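Local coordinates for alanine dehydrogenase/pyridine nucleotide transhydrogenase (Mycobacterium smegmatis str. MC2 155, PDB 3P2Y), which probably takes part in hydride transfer between NADH and NADP, coupled to proton pumping across the membrane, as the alpha 1 subunit of a pyridine nucleotide transhydrogenase, at residues 218-223 / 228-233; 298-303 / 310-315. All blocks are in the same frame, centred on the assembly; numbering follows the deposited sequence.

In the fold
Contacts 1 and 2 belong to the C-terminal family region, and both reach one mixed beta-sheet. Contact 1 lies at an outermost strand within the chain, 229-230. Contact 2 starts from strand 297-300, which stands between 268-271 and 323-326. Both segments of contact 1 precede those of contact 2 in the sequence. Their centres are 23 Å apart and their nearest atoms about 13 Å, so they do not touch. Both lie away from the calcium sites. A GxGxxG sequence of Rossmann type follows strand 186-190 and comes near contact 1, which is consistent with a dinucleotide-binding fold. No nucleotide is bound in the entry.

Contact 1. Residues 218-223 / 228-233; sequences EVAEQV and AQWLDL
The indole of Trp-230 has the methyl of Ala-220 over one face and a branch of Val-223 at its edge. Ala-220 CB lies 3.6 Å from the centroid of the five-membered ring of Trp-230, 11° off the ring normal. This is a CH-pi contact. At the edge, near the ring plane, Val-223 CG2 comes to 3.8 Å from Trp-230 CE3. The side chains of Val-223 and Trp-230 cross at about a right angle. Val-219 CG1 makes a looser contact, 4.3 Å from Trp-230 CZ3. The indole reaches the helix because CG of Trp-230 is anti to the backbone N (chi1 173°).

The two segments are the helix and second strand of a beta-alpha-beta unit, strand 209-213, helix 220-225 and strand 229-230, in a Rossmann-type fold. Strand 229-230 pairs with 209-213 through backbone bonds of Gln-229 to Thr-210 and Gly-212.

The turn between helix and strand is held by a backbone hydrogen bond, Ala-228 N to Val-223 O at 3.2 Å. It is bent, with an N-H...O angle of 151°. The other branch of Val-223 points to the strand backbone. Val-223 CG1 is 3.7 Å from Ala-228 CB. The same atom, Val-223 CG1, lies 3.4 Å from Gln-229 O. Val-219 and Val-223 also pack on Val-192, and Ala-228 touches Leu-200 of helix 194-206.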
loop_
_atom_site.group_PDB
_atom_site.type_symbol
_atom_site.label_atom_id
_atom_site.label_comp_id
_atom_site.label_asym_id
_atom_site.label_seq_id
_atom_site.Cartn_x
_atom_site.Cartn_y
_atom_site.Cartn_z
ATOM N N GLU A 218 12.785 -28.403 3.658
ATOM C CA GLU A 218 13.849 -27.962 2.763
ATOM C C GLU A 218 13.737 -26.467 2.429
ATOM O O GLU A 218 14.676 -25.860 1.904
ATOM C CB GLU A 218 13.935 -28.847 1.492
ATOM C CG GLU A 218 12.754 -28.722 0.533
ATOM C CD GLU A 218 11.557 -29.611 0.887
ATOM O OE1 GLU A 218 11.482 -30.178 2.026
ATOM O OE2 GLU A 218 10.667 -29.714 0.004
ATOM N N VAL A 219 12.594 -25.871 2.777
ATOM C CA VAL A 219 12.359 -24.461 2.482
ATOM C C VAL A 219 13.125 -23.551 3.466
ATOM O O VAL A 219 13.267 -22.348 3.212
ATOM C CB VAL A 219 10.818 -24.202 2.403
ATOM C CG1 VAL A 219 10.446 -22.732 2.516
ATOM C CG2 VAL A 219 10.278 -24.815 1.075
ATOM N N ALA A 220 13.674 -24.150 4.529
ATOM C CA ALA A 220 14.393 -23.392 5.580
ATOM C C ALA A 220 15.495 -22.536 5.000
ATOM O O ALA A 220 15.652 -21.357 5.362
ATOM C CB ALA A 220 14.952 -24.344 6.664
ATOM N N GLU A 221 16.274 -23.118 4.086
ATOM C CA GLU A 221 17.353 -22.386 3.436
ATOM C C GLU A 221 16.858 -21.166 2.685
ATOM O O GLU A 221 17.479 -20.115 2.738
ATOM C CB GLU A 221 18.131 -23.294 2.478
ATOM C CG GLU A 221 19.128 -24.234 3.195
ATOM C CD GLU A 221 18.566 -25.613 3.549
ATOM O OE1 GLU A 221 17.338 -25.763 3.875
ATOM O OE2 GLU A 221 19.374 -26.580 3.498
ATOM N N GLN A 222 15.732 -21.323 1.985
ATOM C CA GLN A 222 15.165 -20.188 1.233
ATOM C C GLN A 222 14.721 -19.063 2.177
ATOM O O GLN A 222 14.998 -17.883 1.919
ATOM C CB GLN A 222 14.020 -20.640 0.313
ATOM C CG GLN A 222 14.506 -21.592 -0.837
ATOM C CD GLN A 222 13.346 -22.217 -1.605
ATOM O OE1 GLN A 222 12.381 -22.707 -1.019
ATOM N NE2 GLN A 222 13.431 -22.182 -2.933
ATOM N N VAL A 223 14.055 -19.434 3.265
ATOM C CA VAL A 223 13.598 -18.467 4.281
ATOM C C VAL A 223 14.786 -17.714 4.854
ATOM O O VAL A 223 14.779 -16.476 4.933
ATOM C CB VAL A 223 12.805 -19.205 5.400
ATOM C CG1 VAL A 223 12.585 -18.350 6.671
ATOM C CG2 VAL A 223 11.457 -19.739 4.837
ATOM N N ALA A 228 15.007 -13.930 6.913
ATOM C CA ALA A 228 13.942 -14.260 7.854
ATOM C C ALA A 228 14.367 -15.390 8.780
ATOM O O ALA A 228 15.210 -16.218 8.411
ATOM C CB ALA A 228 12.664 -14.690 7.073
ATOM N N GLN A 229 13.782 -15.384 9.976
ATOM C CA GLN A 229 13.900 -16.500 10.914
ATOM C C GLN A 229 13.038 -17.660 10.430
ATOM O O GLN A 229 11.947 -17.456 9.926
ATOM C CB GLN A 229 13.403 -16.091 12.307
ATOM C CG GLN A 229 14.241 -15.022 13.007
ATOM C CD GLN A 229 13.942 -14.950 14.496
ATOM O OE1 GLN A 229 14.141 -15.922 15.222
ATOM N NE2 GLN A 229 13.458 -13.806 14.954
ATOM N N TRP A 230 13.541 -18.871 10.600
ATOM C CA TRP A 230 12.780 -20.080 10.302
ATOM C C TRP A 230 12.032 -20.520 11.553
ATOM O O TRP A 230 12.651 -20.811 12.589
ATOM C CB TRP A 230 13.745 -21.174 9.838
ATOM C CG TRP A 230 13.155 -22.568 9.641
ATOM C CD1 TRP A 230 13.506 -23.727 10.343
ATOM C CD2 TRP A 230 12.221 -22.976 8.641
ATOM N NE1 TRP A 230 12.815 -24.811 9.831
ATOM C CE2 TRP A 230 12.016 -24.377 8.795
ATOM C CE3 TRP A 230 11.523 -22.294 7.618
ATOM C CZ2 TRP A 230 11.135 -25.110 7.970
ATOM C CZ3 TRP A 230 10.639 -23.030 6.789
ATOM C CH2 TRP A 230 10.472 -24.438 6.969
ATOM N N LEU A 231 10.706 -20.530 11.477
ATOM C CA LEU A 231 9.880 -20.929 12.621
ATOM C C LEU A 231 9.939 -22.453 12.810
ATOM O O LEU A 231 9.538 -23.222 11.929
ATOM C CB LEU A 231 8.419 -20.484 12.435
ATOM C CG LEU A 231 7.400 -20.762 13.564
ATOM C CD1 LEU A 231 7.828 -20.076 14.839
ATOM C CD2 LEU A 231 5.988 -20.305 13.156
ATOM N N ASP A 232 10.456 -22.869 13.954
ATOM C CA ASP A 232 10.451 -24.279 14.321
ATOM C C ASP A 232 9.487 -24.447 15.495
ATOM O O ASP A 232 9.513 -23.686 16.468
ATOM C CB ASP A 232 11.849 -24.779 14.679
ATOM C CG ASP A 232 11.830 -26.216 15.169
ATOM O OD1 ASP A 232 11.757 -27.142 14.322
ATOM O OD2 ASP A 232 11.859 -26.405 16.403
ATOM N N LEU A 233 8.595 -25.409 15.364
ATOM C CA LEU A 233 7.499 -25.509 16.315
ATOM C C LEU A 233 7.866 -26.316 17.578
ATOM O O LEU A 233 7.448 -25.953 18.689
ATOM C CB LEU A 233 6.220 -25.974 15.606
ATOM C CG LEU A 233 5.714 -24.926 14.588
ATOM C CD1 LEU A 233 4.523 -25.413 13.791
ATOM C CD2 LEU A 233 5.391 -23.597 15.256
#

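Contact 2. Residues 298-303 / 310-315. With EDO (1,2-ethanediol), chain F.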
loop_
_atom_site.group_PDB
_atom_site.type_symbol
_atom_site.label_atom_id
_atom_site.label_comp_id
_atom_site.label_asym_id
_atom_site.label_seq_id
_atom_site.Cartn_x
_atom_site.Cartn_y
_atom_site.Cartn_z
ATOM N N VAL A 298 -4.062 -9.815 9.135
ATOM C CA VAL A 298 -3.858 -11.094 8.481
ATOM C C VAL A 298 -4.195 -10.892 7.010
ATOM O O VAL A 298 -5.329 -10.498 6.678
ATOM C CB VAL A 298 -4.807 -12.209 9.048
ATOM C CG1 VAL A 298 -4.677 -13.551 8.241
ATOM C CG2 VAL A 298 -4.522 -12.453 10.546
ATOM N N VAL A 299 -3.225 -11.162 6.139
ATOM C CA VAL A 299 -3.447 -11.056 4.679
ATOM C C VAL A 299 -3.482 -12.502 4.168
ATOM O O VAL A 299 -2.462 -13.195 4.121
ATOM C CB VAL A 299 -2.328 -10.279 3.970
ATOM C CG1 VAL A 299 -2.684 -10.107 2.448
ATOM C CG2 VAL A 299 -2.088 -8.885 4.640
ATOM N N ASP A 300 -4.683 -12.967 3.838
ATOM C CA ASP A 300 -4.922 -14.357 3.434
ATOM C C ASP A 300 -5.030 -14.384 1.918
ATOM O O ASP A 300 -5.962 -13.799 1.338
ATOM C CB ASP A 300 -6.234 -14.810 4.125
ATOM C CG ASP A 300 -6.576 -16.284 3.912
ATOM O OD1 ASP A 300 -6.017 -16.962 3.022
ATOM O OD2 ASP A 300 -7.504 -16.743 4.627
ATOM N N LEU A 301 -4.061 -15.017 1.252
ATOM C CA LEU A 301 -4.059 -15.059 -0.211
ATOM C C LEU A 301 -4.858 -16.216 -0.784
ATOM O O LEU A 301 -4.977 -16.338 -1.999
ATOM C CB LEU A 301 -2.639 -15.147 -0.785
ATOM C CG LEU A 301 -1.662 -14.024 -0.380
ATOM C CD1 LEU A 301 -0.410 -14.073 -1.271
ATOM C CD2 LEU A 301 -2.351 -12.680 -0.481
ATOM N N ALA A 302 -5.414 -17.047 0.085
ATOM C CA ALA A 302 -6.054 -18.304 -0.354
ATOM C C ALA A 302 -7.600 -18.243 -0.395
ATOM O O ALA A 302 -8.272 -19.290 -0.387
ATOM C CB ALA A 302 -5.571 -19.469 0.536
ATOM N N GLY A 303 -8.155 -17.025 -0.468
ATOM C CA GLY A 303 -9.605 -16.814 -0.355
ATOM C C GLY A 303 -10.421 -17.560 -1.400
ATOM O O GLY A 303 -11.508 -18.045 -1.101
ATOM N N GLU A 310 -9.651 -19.126 9.240
ATOM C CA GLU A 310 -11.042 -19.474 9.546
ATOM C C GLU A 310 -12.020 -18.284 9.437
ATOM O O GLU A 310 -13.192 -18.457 9.088
ATOM C CB GLU A 310 -11.078 -20.111 10.948
ATOM C CG GLU A 310 -12.446 -20.476 11.517
ATOM C CD GLU A 310 -12.352 -21.176 12.888
ATOM O OE1 GLU A 310 -11.224 -21.363 13.431
ATOM O OE2 GLU A 310 -13.428 -21.529 13.423
ATOM N N LEU A 311 -11.537 -17.082 9.729
ATOM C CA LEU A 311 -12.407 -15.908 9.755
ATOM C C LEU A 311 -12.409 -15.146 8.423
ATOM O O LEU A 311 -13.082 -14.127 8.284
ATOM C CB LEU A 311 -12.012 -14.997 10.918
ATOM C CG LEU A 311 -12.124 -15.647 12.304
ATOM C CD1 LEU A 311 -11.431 -14.802 13.361
ATOM C CD2 LEU A 311 -13.606 -15.884 12.667
ATOM N N THR A 312 -11.647 -15.644 7.452
ATOM C CA THR A 312 -11.564 -14.976 6.155
ATOM C C THR A 312 -12.893 -14.887 5.433
ATOM O O THR A 312 -13.635 -15.882 5.330
ATOM C CB THR A 312 -10.504 -15.659 5.264
ATOM O OG1 THR A 312 -9.227 -15.279 5.756
ATOM C CG2 THR A 312 -10.637 -15.269 3.785
ATOM N N GLU A 313 -13.195 -13.685 4.955
ATOM C CA GLU A 313 -14.308 -13.468 4.031
ATOM C C GLU A 313 -13.716 -13.139 2.656
ATOM O O GLU A 313 -13.213 -12.026 2.447
ATOM C CB GLU A 313 -15.208 -12.348 4.554
ATOM C CG GLU A 313 -15.862 -12.708 5.899
ATOM C CD GLU A 313 -16.724 -11.591 6.474
ATOM O OE1 GLU A 313 -17.270 -10.802 5.673
ATOM O OE2 GLU A 313 -16.857 -11.516 7.731
ATOM N N PRO A 314 -13.756 -14.109 1.712
ATOM C CA PRO A 314 -13.093 -13.960 0.398
ATOM C C PRO A 314 -13.443 -12.651 -0.334
ATOM O O PRO A 314 -14.635 -12.260 -0.407
ATOM C CB PRO A 314 -13.577 -15.202 -0.382
ATOM C CG PRO A 314 -13.807 -16.235 0.694
ATOM C CD PRO A 314 -14.344 -15.458 1.880
ATOM N N GLY A 315 -12.418 -11.931 -0.785
ATOM C CA GLY A 315 -12.601 -10.670 -1.501
ATOM C C GLY A 315 -12.992 -9.465 -0.648
ATOM O O GLY A 315 -13.301 -8.415 -1.188
HETATM C C1 EDO F . -9.849 -7.504 -0.011
HETATM O O1 EDO F . -10.814 -6.427 0.011
HETATM C C2 EDO F . -8.487 -6.913 -0.370
HETATM O O2 EDO F . -8.634 -6.141 -1.581
#
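Asp-300 meets Thr-312 through a short hydrogen bond between their side chains. From CB outward, the aspartate crosses the threonine at a slant: Asp-300 CB is 3.4 Å from Thr-312 OG1, and Asp-300 CG is as close to it. CG is anti to the backbone N (chi1 -175°), which carries the carboxylate toward segment 310-315. At the tip the two oxygens part in role. OD2 of Asp-300 accepts from OG1 of Thr-312 at 2.5 Å, on its anti side and 20° out of the carboxylate plane. It also accepts from Cys-309 N. OD1 of Asp-300 accepts from Ala-302 N, two residues on, at 3.0 Å, which makes an Asx turn, and takes a second bond from Asn-308 N. Four bonds thus grip the buried carboxylate and fix its rotation. Such donors would be expected to stabilise its negative charge.

Further along, the Pro-314 ring packs against the backbone, its CG 3.4 Å from Gly-303 O. An ethanediol makes a weak bond to Gly-315 O.

Asp-300 ends strand 297-300, and the loop carrying Thr-312 leads to strand 317-320. Thr-312 also touches Ile-325 of strand 323-326, while Val-299 and Leu-301 pack on Ala-160 of helix 148-167.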